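Local coordinates for HTLV-2 integrase catalytic core domain (Human T-cell leukemia virus 2, PDB 6QBT), which probably carries out the magnesium-dependent DNA cutting and joining by which the viral integrase inserts viral DNA into the host genome, at residues L5-W10 against W29-S34; T15-K20 against L115-L120; W137-L142 against K150-I155. All blocks are in the same frame, centred on the assembly; numbering follows the deposited sequence.

Contact 1: L5-W10 against W29-S34; sequences LPNHIW and WVDTFS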
loop_
_atom_site.group_PDB
_atom_site.type_symbol
_atom_site.label_atom_id
_atom_site.label_comp_id
_atom_site.label_asym_id
_atom_site.label_seq_id
_atom_site.Cartn_x
_atom_site.Cartn_y
_atom_site.Cartn_z
ATOM N N LEU A 5 3.203 -22.143 10.247
ATOM C CA LEU A 5 2.612 -20.873 10.594
ATOM C C LEU A 5 2.746 -20.009 9.355
ATOM O O LEU A 5 3.335 -20.449 8.356
ATOM C CB LEU A 5 3.291 -20.291 11.838
ATOM C CG LEU A 5 4.661 -19.614 11.750
ATOM C CD1 LEU A 5 4.922 -18.927 13.084
ATOM C CD2 LEU A 5 5.801 -20.575 11.422
ATOM N N PRO A 6 2.166 -18.800 9.383
ATOM C CA PRO A 6 2.277 -17.972 8.201
ATOM C C PRO A 6 3.736 -17.662 7.849
ATOM O O PRO A 6 4.579 -17.554 8.743
ATOM C CB PRO A 6 1.525 -16.706 8.586
ATOM C CG PRO A 6 0.623 -17.072 9.719
ATOM C CD PRO A 6 1.318 -18.185 10.433
ATOM N N ASN A 7 4.005 -17.565 6.548
ATOM C CA ASN A 7 5.318 -17.292 5.968
ATOM C C ASN A 7 6.405 -18.323 6.232
ATOM O O ASN A 7 7.602 -18.056 6.023
ATOM C CB ASN A 7 5.773 -15.869 6.294
ATOM C CG ASN A 7 4.909 -14.820 5.631
ATOM O OD1 ASN A 7 4.260 -15.096 4.638
ATOM N ND2 ASN A 7 4.862 -13.624 6.208
ATOM N N HIS A 8 5.997 -19.534 6.609
ATOM C CA HIS A 8 6.921 -20.662 6.700
ATOM C C HIS A 8 7.166 -21.199 5.272
ATOM O O HIS A 8 8.311 -21.234 4.816
ATOM C CB HIS A 8 6.409 -21.702 7.702
ATOM C CG HIS A 8 7.292 -22.905 7.849
ATOM N ND1 HIS A 8 6.918 -24.008 8.585
ATOM C CD2 HIS A 8 8.508 -23.205 7.329
ATOM C CE1 HIS A 8 7.861 -24.931 8.521
ATOM N NE2 HIS A 8 8.837 -24.469 7.761
ATOM N N ILE A 9 6.106 -21.575 4.556
ATOM C CA ILE A 9 6.242 -22.193 3.230
ATOM C C ILE A 9 5.188 -21.629 2.281
ATOM O O ILE A 9 3.997 -21.692 2.576
ATOM C CB ILE A 9 6.035 -23.731 3.265
ATOM C CG1 ILE A 9 7.004 -24.413 4.236
ATOM C CG2 ILE A 9 6.134 -24.317 1.845
ATOM C CD1 ILE A 9 6.801 -25.915 4.386
ATOM N N TRP A 10 5.645 -21.079 1.161
ATOM C CA TRP A 10 4.786 -20.654 0.063
ATOM C C TRP A 10 4.873 -21.578 -1.160
ATOM O O TRP A 10 5.896 -22.247 -1.372
ATOM C CB TRP A 10 5.209 -19.288 -0.412
ATOM C CG TRP A 10 4.906 -18.166 0.485
ATOM C CD1 TRP A 10 4.424 -18.214 1.754
ATOM C CD2 TRP A 10 5.141 -16.821 0.194
ATOM N NE1 TRP A 10 4.319 -16.973 2.257
ATOM C CE2 TRP A 10 4.753 -16.082 1.315
ATOM C CE3 TRP A 10 5.622 -16.146 -0.931
ATOM C CZ2 TRP A 10 4.825 -14.678 1.356
ATOM C CZ3 TRP A 10 5.694 -14.748 -0.899
ATOM C CH2 TRP A 10 5.305 -14.034 0.250
ATOM N N TRP A 29 1.427 -16.356 -5.811
ATOM C CA TRP A 29 2.094 -16.953 -4.649
ATOM C C TRP A 29 1.036 -17.172 -3.604
ATOM O O TRP A 29 0.184 -16.298 -3.399
ATOM C CB TRP A 29 3.167 -16.013 -4.061
ATOM C CG TRP A 29 4.315 -15.879 -4.951
ATOM C CD1 TRP A 29 4.549 -14.881 -5.870
ATOM C CD2 TRP A 29 5.396 -16.772 -5.039
ATOM N NE1 TRP A 29 5.737 -15.107 -6.511
ATOM C CE2 TRP A 29 6.279 -16.268 -6.021
ATOM C CE3 TRP A 29 5.711 -17.977 -4.392
ATOM C CZ2 TRP A 29 7.458 -16.936 -6.376
ATOM C CZ3 TRP A 29 6.885 -18.624 -4.730
ATOM C CH2 TRP A 29 7.751 -18.098 -5.705
ATOM N N VAL A 30 1.100 -18.309 -2.925
ATOM C CA VAL A 30 0.107 -18.591 -1.897
ATOM C C VAL A 30 0.756 -19.255 -0.685
ATOM O O VAL A 30 1.579 -20.165 -0.827
ATOM C CB VAL A 30 -1.115 -19.356 -2.483
ATOM C CG1 VAL A 30 -0.668 -20.506 -3.320
ATOM C CG2 VAL A 30 -2.086 -19.794 -1.400
ATOM N N ASP A 31 0.411 -18.744 0.501
ATOM C CA ASP A 31 0.933 -19.281 1.724
ATOM C C ASP A 31 0.218 -20.589 2.019
ATOM O O ASP A 31 -1.011 -20.635 2.000
ATOM C CB ASP A 31 0.699 -18.301 2.842
ATOM C CG ASP A 31 1.403 -18.703 4.094
ATOM O OD1 ASP A 31 0.886 -19.567 4.822
ATOM O OD2 ASP A 31 2.487 -18.164 4.330
ATOM N N THR A 32 0.984 -21.639 2.302
ATOM C CA THR A 32 0.432 -22.985 2.509
ATOM C C THR A 32 -0.271 -23.134 3.853
ATOM O O THR A 32 -0.951 -24.116 4.046
ATOM C CB THR A 32 1.522 -24.083 2.443
ATOM O OG1 THR A 32 2.557 -23.780 3.381
ATOM C CG2 THR A 32 2.139 -24.177 1.068
ATOM N N PHE A 33 -0.055 -22.206 4.787
ATOM C CA PHE A 33 -0.687 -22.239 6.088
ATOM C C PHE A 33 -1.958 -21.369 6.111
ATOM O O PHE A 33 -3.001 -21.837 6.478
ATOM C CB PHE A 33 0.327 -21.813 7.204
ATOM C CG PHE A 33 -0.295 -21.692 8.556
ATOM C CD1 PHE A 33 -0.408 -22.818 9.401
ATOM C CD2 PHE A 33 -0.823 -20.475 8.987
ATOM C CE1 PHE A 33 -1.032 -22.720 10.643
ATOM C CE2 PHE A 33 -1.458 -20.375 10.230
ATOM C CZ PHE A 33 -1.560 -21.497 11.062
ATOM N N SER A 34 -1.856 -20.089 5.764
ATOM C CA SER A 34 -3.014 -19.162 5.818
ATOM C C SER A 34 -3.944 -19.264 4.593
ATOM O O SER A 34 -5.118 -18.878 4.659
ATOM C CB SER A 34 -2.519 -17.726 5.922
ATOM O OG SER A 34 -1.781 -17.361 4.756
HETATM O O HOH W 1 3.395 -21.087 5.705
#
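D31 OD2 is gripped by two N-H groups of the 5-10 segment. N7 N donates to it at 2.8 Å on the syn side of the carboxylate, and W10 NE1 adds a weak, strongly bent bond of 3.0 Å. W10 NE1 also donates to N7 OD1, 3.0 Å away and near the ring plane, while N7 ND2 is taken by L61 O. D31 CG is anti to the backbone N (chi1 -171°); its OD1 accepts F33 N and S34 N from opposite faces of its plane, the bonds of an Asx turn and an Asx motif. A water that accepts from I9 N lies beside OD1.

I9 O has two donors as well: T32 N at 3.0 Å, nearly in line with the carbonyl, and T32 OG1 at 2.7 Å from above its plane. Beyond them L5 CA sits over the centre of the F33 ring, 3.7 Å from the centroid, and P6 CD touches F33 CD2 at 3.5 Å.

This network closes the open end of the hairpin 9-19/22-31 of the RNase H-like core, where W10 and D31 form an antiparallel non-hydrogen-bonded pair. So many N-H donors round a buried carboxylate would favour its ionised form.

Contact 2: T15-K20 against L115-L120; sequences THYKYK and LLNKYL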
loop_
_atom_site.group_PDB
_atom_site.type_symbol
_atom_site.label_atom_id
_atom_site.label_comp_id
_atom_site.label_asym_id
_atom_site.label_seq_id
_atom_site.Cartn_x
_atom_site.Cartn_y
_atom_site.Cartn_z
ATOM N N THR A 15 0.282 -18.776 -13.924
ATOM C CA THR A 15 -0.854 -19.260 -14.713
ATOM C C THR A 15 -1.198 -18.218 -15.784
ATOM O O THR A 15 -0.792 -17.083 -15.671
ATOM C CB THR A 15 -2.082 -19.623 -13.845
ATOM O OG1 THR A 15 -3.092 -20.184 -14.692
ATOM C CG2 THR A 15 -2.656 -18.418 -13.127
ATOM N N HIS A 16 -1.941 -18.615 -16.810
ATOM C CA HIS A 16 -2.138 -17.779 -17.964
ATOM C C HIS A 16 -3.580 -17.347 -18.025
ATOM O O HIS A 16 -4.444 -18.068 -17.555
ATOM C CB HIS A 16 -1.659 -18.492 -19.205
ATOM C CG HIS A 16 -0.177 -18.714 -19.211
ATOM N ND1 HIS A 16 0.415 -19.826 -18.642
ATOM C CD2 HIS A 16 0.837 -17.936 -19.653
ATOM C CE1 HIS A 16 1.729 -19.733 -18.752
ATOM N NE2 HIS A 16 2.011 -18.595 -19.361
ATOM N N TYR A 17 -3.818 -16.117 -18.489
ATOM C CA TYR A 17 -5.165 -15.534 -18.560
ATOM C C TYR A 17 -5.318 -14.701 -19.830
ATOM O O TYR A 17 -4.677 -13.670 -19.963
ATOM C CB TYR A 17 -5.478 -14.682 -17.342
ATOM C CG TYR A 17 -6.906 -14.218 -17.343
ATOM C CD1 TYR A 17 -7.933 -15.078 -16.950
ATOM C CD2 TYR A 17 -7.251 -12.945 -17.788
ATOM C CE1 TYR A 17 -9.259 -14.675 -16.971
ATOM C CE2 TYR A 17 -8.578 -12.519 -17.808
ATOM C CZ TYR A 17 -9.577 -13.386 -17.398
ATOM O OH TYR A 17 -10.882 -12.982 -17.406
ATOM N N LYS A 18 -6.176 -15.167 -20.735
ATOM C CA LYS A 18 -6.412 -14.541 -22.031
ATOM C C LYS A 18 -7.421 -13.412 -21.851
ATOM O O LYS A 18 -8.505 -13.638 -21.334
ATOM C CB LYS A 18 -6.966 -15.563 -23.037
ATOM C CG LYS A 18 -6.119 -15.773 -24.279
ATOM C CD LYS A 18 -6.894 -16.409 -25.427
ATOM C CE LYS A 18 -6.094 -16.271 -26.711
ATOM N NZ LYS A 18 -6.839 -16.813 -27.873
ATOM N N TYR A 19 -7.062 -12.199 -22.249
ATOM C CA TYR A 19 -7.984 -11.061 -22.205
ATOM C C TYR A 19 -7.666 -10.208 -23.422
ATOM O O TYR A 19 -6.521 -9.789 -23.605
ATOM C CB TYR A 19 -7.823 -10.265 -20.892
ATOM C CG TYR A 19 -8.637 -8.970 -20.791
ATOM C CD1 TYR A 19 -10.029 -8.989 -20.552
ATOM C CD2 TYR A 19 -8.017 -7.715 -20.928
ATOM C CE1 TYR A 19 -10.771 -7.791 -20.452
ATOM C CE2 TYR A 19 -8.737 -6.518 -20.827
ATOM C CZ TYR A 19 -10.108 -6.553 -20.586
ATOM O OH TYR A 19 -10.802 -5.356 -20.496
ATOM N N LYS A 20 -8.679 -9.997 -24.256
ATOM C CA LYS A 20 -8.574 -9.220 -25.485
ATOM C C LYS A 20 -7.430 -9.690 -26.382
ATOM O O LYS A 20 -6.611 -8.899 -26.822
ATOM C CB LYS A 20 -8.454 -7.735 -25.147
ATOM C CG LYS A 20 -9.616 -7.278 -24.299
ATOM C CD LYS A 20 -9.836 -5.788 -24.340
ATOM C CE LYS A 20 -11.265 -5.512 -23.907
ATOM N NZ LYS A 20 -11.570 -4.067 -23.952
ATOM N N LEU A 115 -13.222 -14.687 -9.662
ATOM C CA LEU A 115 -13.441 -13.328 -9.157
ATOM C C LEU A 115 -13.083 -12.292 -10.227
ATOM O O LEU A 115 -13.841 -11.332 -10.451
ATOM C CB LEU A 115 -12.643 -13.071 -7.871
ATOM C CG LEU A 115 -13.253 -13.688 -6.605
ATOM C CD1 LEU A 115 -12.233 -13.682 -5.473
ATOM C CD2 LEU A 115 -14.555 -12.991 -6.204
ATOM N N LEU A 116 -11.955 -12.513 -10.894
ATOM C CA LEU A 116 -11.518 -11.680 -12.016
ATOM C C LEU A 116 -12.588 -11.571 -13.124
ATOM O O LEU A 116 -12.901 -10.464 -13.586
ATOM C CB LEU A 116 -10.219 -12.256 -12.583
ATOM C CG LEU A 116 -9.402 -11.552 -13.652
ATOM C CD1 LEU A 116 -8.879 -10.221 -13.148
ATOM C CD2 LEU A 116 -8.223 -12.430 -14.015
ATOM N N ASN A 117 -13.165 -12.701 -13.526
ATOM C CA ASN A 117 -14.261 -12.686 -14.508
ATOM C C ASN A 117 -15.496 -11.931 -14.026
ATOM O O ASN A 117 -16.111 -11.182 -14.787
ATOM C CB ASN A 117 -14.668 -14.105 -14.905
ATOM C CG ASN A 117 -13.590 -14.821 -15.700
ATOM O OD1 ASN A 117 -12.722 -14.200 -16.310
ATOM N ND2 ASN A 117 -13.643 -16.133 -15.701
ATOM N N LYS A 118 -15.853 -12.116 -12.764
ATOM C CA LYS A 118 -17.020 -11.455 -12.214
ATOM C C LYS A 118 -16.798 -9.945 -12.221
ATOM O O LYS A 118 -17.655 -9.193 -12.668
ATOM C CB LYS A 118 -17.283 -11.960 -10.816
ATOM C CG LYS A 118 -18.589 -11.449 -10.218
ATOM C CD LYS A 118 -18.382 -10.916 -8.794
ATOM C CE LYS A 118 -19.590 -10.137 -8.272
ATOM N NZ LYS A 118 -19.116 -9.052 -7.352
ATOM N N TYR A 119 -15.628 -9.500 -11.763
ATOM C CA TYR A 119 -15.324 -8.066 -11.767
ATOM C C TYR A 119 -15.227 -7.456 -13.185
ATOM O O TYR A 119 -15.583 -6.286 -13.379
ATOM C CB TYR A 119 -14.062 -7.755 -10.932
ATOM C CG TYR A 119 -14.319 -7.797 -9.436
ATOM C CD1 TYR A 119 -15.238 -6.920 -8.831
ATOM C CD2 TYR A 119 -13.640 -8.706 -8.618
ATOM C CE1 TYR A 119 -15.478 -6.965 -7.463
ATOM C CE2 TYR A 119 -13.880 -8.759 -7.252
ATOM C CZ TYR A 119 -14.797 -7.892 -6.682
ATOM O OH TYR A 119 -15.013 -7.972 -5.328
ATOM N N LEU A 120 -14.762 -8.228 -14.166
ATOM C CA LEU A 120 -14.730 -7.719 -15.545
ATOM C C LEU A 120 -16.129 -7.450 -16.057
ATOM O O LEU A 120 -16.372 -6.395 -16.595
ATOM C CB LEU A 120 -13.973 -8.658 -16.490
ATOM C CG LEU A 120 -12.460 -8.705 -16.217
ATOM C CD1 LEU A 120 -11.858 -9.891 -16.949
ATOM C CD2 LEU A 120 -11.754 -7.419 -16.615
#
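Y17 OH donates to N117 OD1 at 2.5 Å, a very short bond whose exact length should be read with caution at this resolution. The amide oxygen arrives at the edge of the phenol, near its plane, with the amide turned 37° from the ring. Over one face of the same ring lies L116 CD2, 3.6 Å from the centroid and almost exactly on the normal, a CH-pi contact placed over the centre. L120 CD1 approaches the hydroxyl oxygen of Y17 at 3.3 Å, and its sister methyl CD2 meets Y19 CE1 at 4.0 Å. This second methyl comes to the Y19 ring obliquely, and K20 CG sits over the centre of one face.

Both tyrosines hold CG anti to the backbone N (Y17 chi1 -173°). Being two apart in a strand, they leave it on the same side. L116 and L120, one turn apart, face the strand, and N117, next to L116, brings its end round to it. The strand and helix segments run nearly parallel, 18° between their directions and 11.8 Å between their axes at closest approach. This is helix-on-sheet packing of the RNase H-like fold, in which strand 9-19 lies centrally in the mixed sheet and also carries D13 of the magnesium site; the side chain of Y17 is about 13 Å from the magnesium ion.

In the next shell, K113 of the same helix binds T15 OG1 and H16 O through its NZ and packs on Y17, tying the strand to the helix one turn before N117. L116 is backed by A131 and I132 of helix 128-142, L120 by A131. Elsewhere on helix 104-122, L115 packs on Y87 of the second subunit and Y119 on L55 of the same neighbour.

Contact 3: W137-L142 against K150-I155; sequences WTLNQL and KTRWQI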
loop_
_atom_site.group_PDB
_atom_site.type_symbol
_atom_site.label_atom_id
_atom_site.label_comp_id
_atom_site.label_asym_id
_atom_site.label_seq_id
_atom_site.Cartn_x
_atom_site.Cartn_y
_atom_site.Cartn_z
ATOM N N TRP A 137 -7.779 -8.460 -3.436
ATOM C CA TRP A 137 -8.186 -7.974 -2.127
ATOM C C TRP A 137 -9.469 -8.642 -1.627
ATOM O O TRP A 137 -9.586 -8.950 -0.427
ATOM C CB TRP A 137 -8.287 -6.445 -2.125
ATOM C CG TRP A 137 -6.936 -5.844 -2.132
ATOM C CD1 TRP A 137 -6.211 -5.464 -3.216
ATOM C CD2 TRP A 137 -6.126 -5.590 -0.998
ATOM N NE1 TRP A 137 -4.988 -4.960 -2.823
ATOM C CE2 TRP A 137 -4.901 -5.044 -1.464
ATOM C CE3 TRP A 137 -6.307 -5.773 0.369
ATOM C CZ2 TRP A 137 -3.865 -4.676 -0.604
ATOM C CZ3 TRP A 137 -5.296 -5.419 1.224
ATOM C CH2 TRP A 137 -4.080 -4.860 0.731
ATOM N N THR A 138 -10.404 -8.892 -2.532
ATOM C CA THR A 138 -11.618 -9.610 -2.190
ATOM C C THR A 138 -11.282 -11.013 -1.651
ATOM O O THR A 138 -11.810 -11.427 -0.610
ATOM C CB THR A 138 -12.596 -9.713 -3.392
ATOM O OG1 THR A 138 -13.035 -8.399 -3.784
ATOM C CG2 THR A 138 -13.844 -10.558 -3.028
ATOM N N LEU A 139 -10.418 -11.750 -2.338
ATOM C CA LEU A 139 -10.110 -13.095 -1.880
ATOM C C LEU A 139 -9.416 -13.094 -0.497
ATOM O O LEU A 139 -9.782 -13.893 0.374
ATOM C CB LEU A 139 -9.253 -13.829 -2.910
ATOM C CG LEU A 139 -8.853 -15.284 -2.589
ATOM C CD1 LEU A 139 -10.063 -16.176 -2.351
ATOM C CD2 LEU A 139 -8.019 -15.825 -3.728
ATOM N N ASN A 140 -8.435 -12.213 -0.303
ATOM C CA ASN A 140 -7.663 -12.187 0.954
ATOM C C ASN A 140 -8.483 -11.662 2.119
ATOM O O ASN A 140 -8.459 -12.261 3.199
ATOM C CB ASN A 140 -6.356 -11.392 0.839
ATOM C CG ASN A 140 -5.260 -12.152 0.103
ATOM O OD1 ASN A 140 -5.115 -13.382 0.246
ATOM N ND2 ASN A 140 -4.442 -11.425 -0.663
ATOM N N GLN A 141 -9.243 -10.587 1.899
ATOM C CA GLN A 141 -9.863 -9.860 3.014
ATOM C C GLN A 141 -11.330 -10.051 3.241
ATOM O O GLN A 141 -11.797 -9.827 4.377
ATOM C CB GLN A 141 -9.650 -8.363 2.858
ATOM C CG GLN A 141 -8.296 -7.903 3.310
ATOM C CD GLN A 141 -8.315 -6.406 3.477
ATOM O OE1 GLN A 141 -8.556 -5.678 2.498
ATOM N NE2 GLN A 141 -8.155 -5.935 4.738
ATOM N N LEU A 142 -12.062 -10.392 2.182
ATOM C CA LEU A 142 -13.506 -10.502 2.267
ATOM C C LEU A 142 -13.976 -11.945 2.456
ATOM O O LEU A 142 -14.840 -12.247 3.299
ATOM C CB LEU A 142 -14.176 -9.875 1.033
ATOM C CG LEU A 142 -14.327 -8.351 1.030
ATOM C CD1 LEU A 142 -15.270 -7.856 2.090
ATOM C CD2 LEU A 142 -12.969 -7.679 1.180
ATOM N N LYS A 150 -12.519 -17.642 9.301
ATOM C CA LYS A 150 -11.624 -16.478 9.191
ATOM C C LYS A 150 -11.258 -16.212 7.766
ATOM O O LYS A 150 -11.313 -17.079 6.931
ATOM C CB LYS A 150 -10.344 -16.679 10.009
ATOM C CG LYS A 150 -10.550 -16.800 11.516
ATOM C CD LYS A 150 -9.451 -17.664 12.107
ATOM C CE LYS A 150 -9.546 -17.821 13.620
ATOM N NZ LYS A 150 -9.238 -16.550 14.338
ATOM N N THR A 151 -10.854 -15.000 7.490
ATOM C CA THR A 151 -10.368 -14.676 6.199
ATOM C C THR A 151 -8.889 -15.026 6.189
ATOM O O THR A 151 -8.268 -15.150 7.248
ATOM C CB THR A 151 -10.552 -13.187 5.898
ATOM O OG1 THR A 151 -9.735 -12.429 6.798
ATOM C CG2 THR A 151 -12.004 -12.802 6.067
ATOM N N ARG A 152 -8.344 -15.171 4.985
ATOM C CA ARG A 152 -6.900 -15.384 4.773
ATOM C C ARG A 152 -6.044 -14.321 5.466
ATOM O O ARG A 152 -5.040 -14.625 6.108
ATOM C CB ARG A 152 -6.604 -15.356 3.285
ATOM C CG ARG A 152 -7.084 -16.588 2.564
ATOM C CD ARG A 152 -7.142 -16.351 1.064
ATOM N NE ARG A 152 -7.525 -17.574 0.342
ATOM C CZ ARG A 152 -8.759 -18.072 0.284
ATOM N NH1 ARG A 152 -9.776 -17.484 0.913
ATOM N NH2 ARG A 152 -8.984 -19.180 -0.405
ATOM N N TRP A 153 -6.487 -13.078 5.341
ATOM C CA TRP A 153 -5.859 -11.935 5.962
ATOM C C TRP A 153 -5.812 -12.027 7.484
ATOM O O TRP A 153 -4.801 -11.688 8.073
ATOM C CB TRP A 153 -6.600 -10.657 5.549
ATOM C CG TRP A 153 -5.751 -9.457 5.425
ATOM C CD1 TRP A 153 -5.881 -8.281 6.116
ATOM C CD2 TRP A 153 -4.656 -9.272 4.516
ATOM N NE1 TRP A 153 -4.935 -7.382 5.694
ATOM C CE2 TRP A 153 -4.159 -7.969 4.726
ATOM C CE3 TRP A 153 -4.035 -10.087 3.561
ATOM C CZ2 TRP A 153 -3.070 -7.460 4.013
ATOM C CZ3 TRP A 153 -2.957 -9.561 2.837
ATOM C CH2 TRP A 153 -2.493 -8.269 3.075
ATOM N N GLN A 154 -6.912 -12.444 8.108
ATOM C CA GLN A 154 -6.963 -12.614 9.550
ATOM C C GLN A 154 -6.033 -13.725 9.994
ATOM O O GLN A 154 -5.344 -13.558 10.987
ATOM C CB GLN A 154 -8.381 -12.919 10.027
ATOM C CG GLN A 154 -9.310 -11.726 9.939
ATOM C CD GLN A 154 -10.800 -12.087 9.872
ATOM O OE1 GLN A 154 -11.231 -13.189 10.245
ATOM N NE2 GLN A 154 -11.591 -11.152 9.341
ATOM N N ILE A 155 -5.987 -14.844 9.259
ATOM C CA ILE A 155 -5.099 -15.949 9.639
ATOM C C ILE A 155 -3.658 -15.550 9.423
ATOM O O ILE A 155 -2.806 -15.894 10.223
ATOM C CB ILE A 155 -5.410 -17.260 8.904
ATOM C CG1 ILE A 155 -6.790 -17.770 9.338
ATOM C CG2 ILE A 155 -4.389 -18.361 9.247
ATOM C CD1 ILE A 155 -7.292 -18.941 8.536
HETATM O O HOH W 2 -10.058 -15.106 2.661
HETATM O O HOH W 3 -10.253 -9.736 6.446
#
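Q141 CG lies over one face of the W153 indole, above the five-membered ring, 3.8 Å from its centroid and displaced toward the rim, a CH-pi contact. W137 CZ3 comes obliquely to W153 CZ2 at 4.1 Å, the two indole planes inclined at 59°. The Q141 chain is extended beyond CG; NE2 lies beside W153 CD1 and bonds I58 O of the second subunit. L60 and L61 of helix 47-61 also pack against the W153 indole.

R152 meets a different residue. L139 CD1 lies over the centre of the guanidinium, 3.4 Å above its plane, whereas a water sits at the guanidinium edge, in plane. That water accepts from R152 N and from R152 NH1 and lies 2.6 Å from L139 O. The N140 side chain crosses that of R152 at about a right angle, with N140 OD1 3.7 Å from R152 CD.

The backbones are joined by a hydrogen bond from W153 N to N140 O, 3.0 Å long with 159° at the hydrogen. Helix 128-142 thus receives the start of helix 152-156, whose N-cap is T151. T151 OG1 accepts Q154 N at 3.1 Å, and T151 N in turn donates a weak bond to Q154 OE1, completing a capping box. A wider pi-type turn at 138-142 occurs in the helix where this contact forms. A second water donates to Q141 O and bonds with T151 OG1, while T151 CG2 rests at 3.4 Å from Q141 O.

N140 gives ND2 to V37 O of strand 37-42. L139 also packs on I111, I112 and L115 of helix 104-122, and L142 O accepts K63 NZ of the second subunit.

From the N terminus, contact 1 closes the hairpin of strands 9-19 and 22-31, returning 29-34 to the 5-10 loop. Contact 2 opens inside that hairpin, at 15-20, and closes only at 115-120, so the two cross along the chain and share strand 9-19; their centres are about 25 Å apart. Contact 3 follows both in series and closes a short loop between 137-142 and 150-155. It touches each of the others: I155 and R152 pack on P6, F33 and S34 of contact 1, and Y119 OH of contact 2 makes a probable hydrogen bond with T138 OG1. Sheet, helices 104-122 and 128-142 and helix 152-156 are thereby joined.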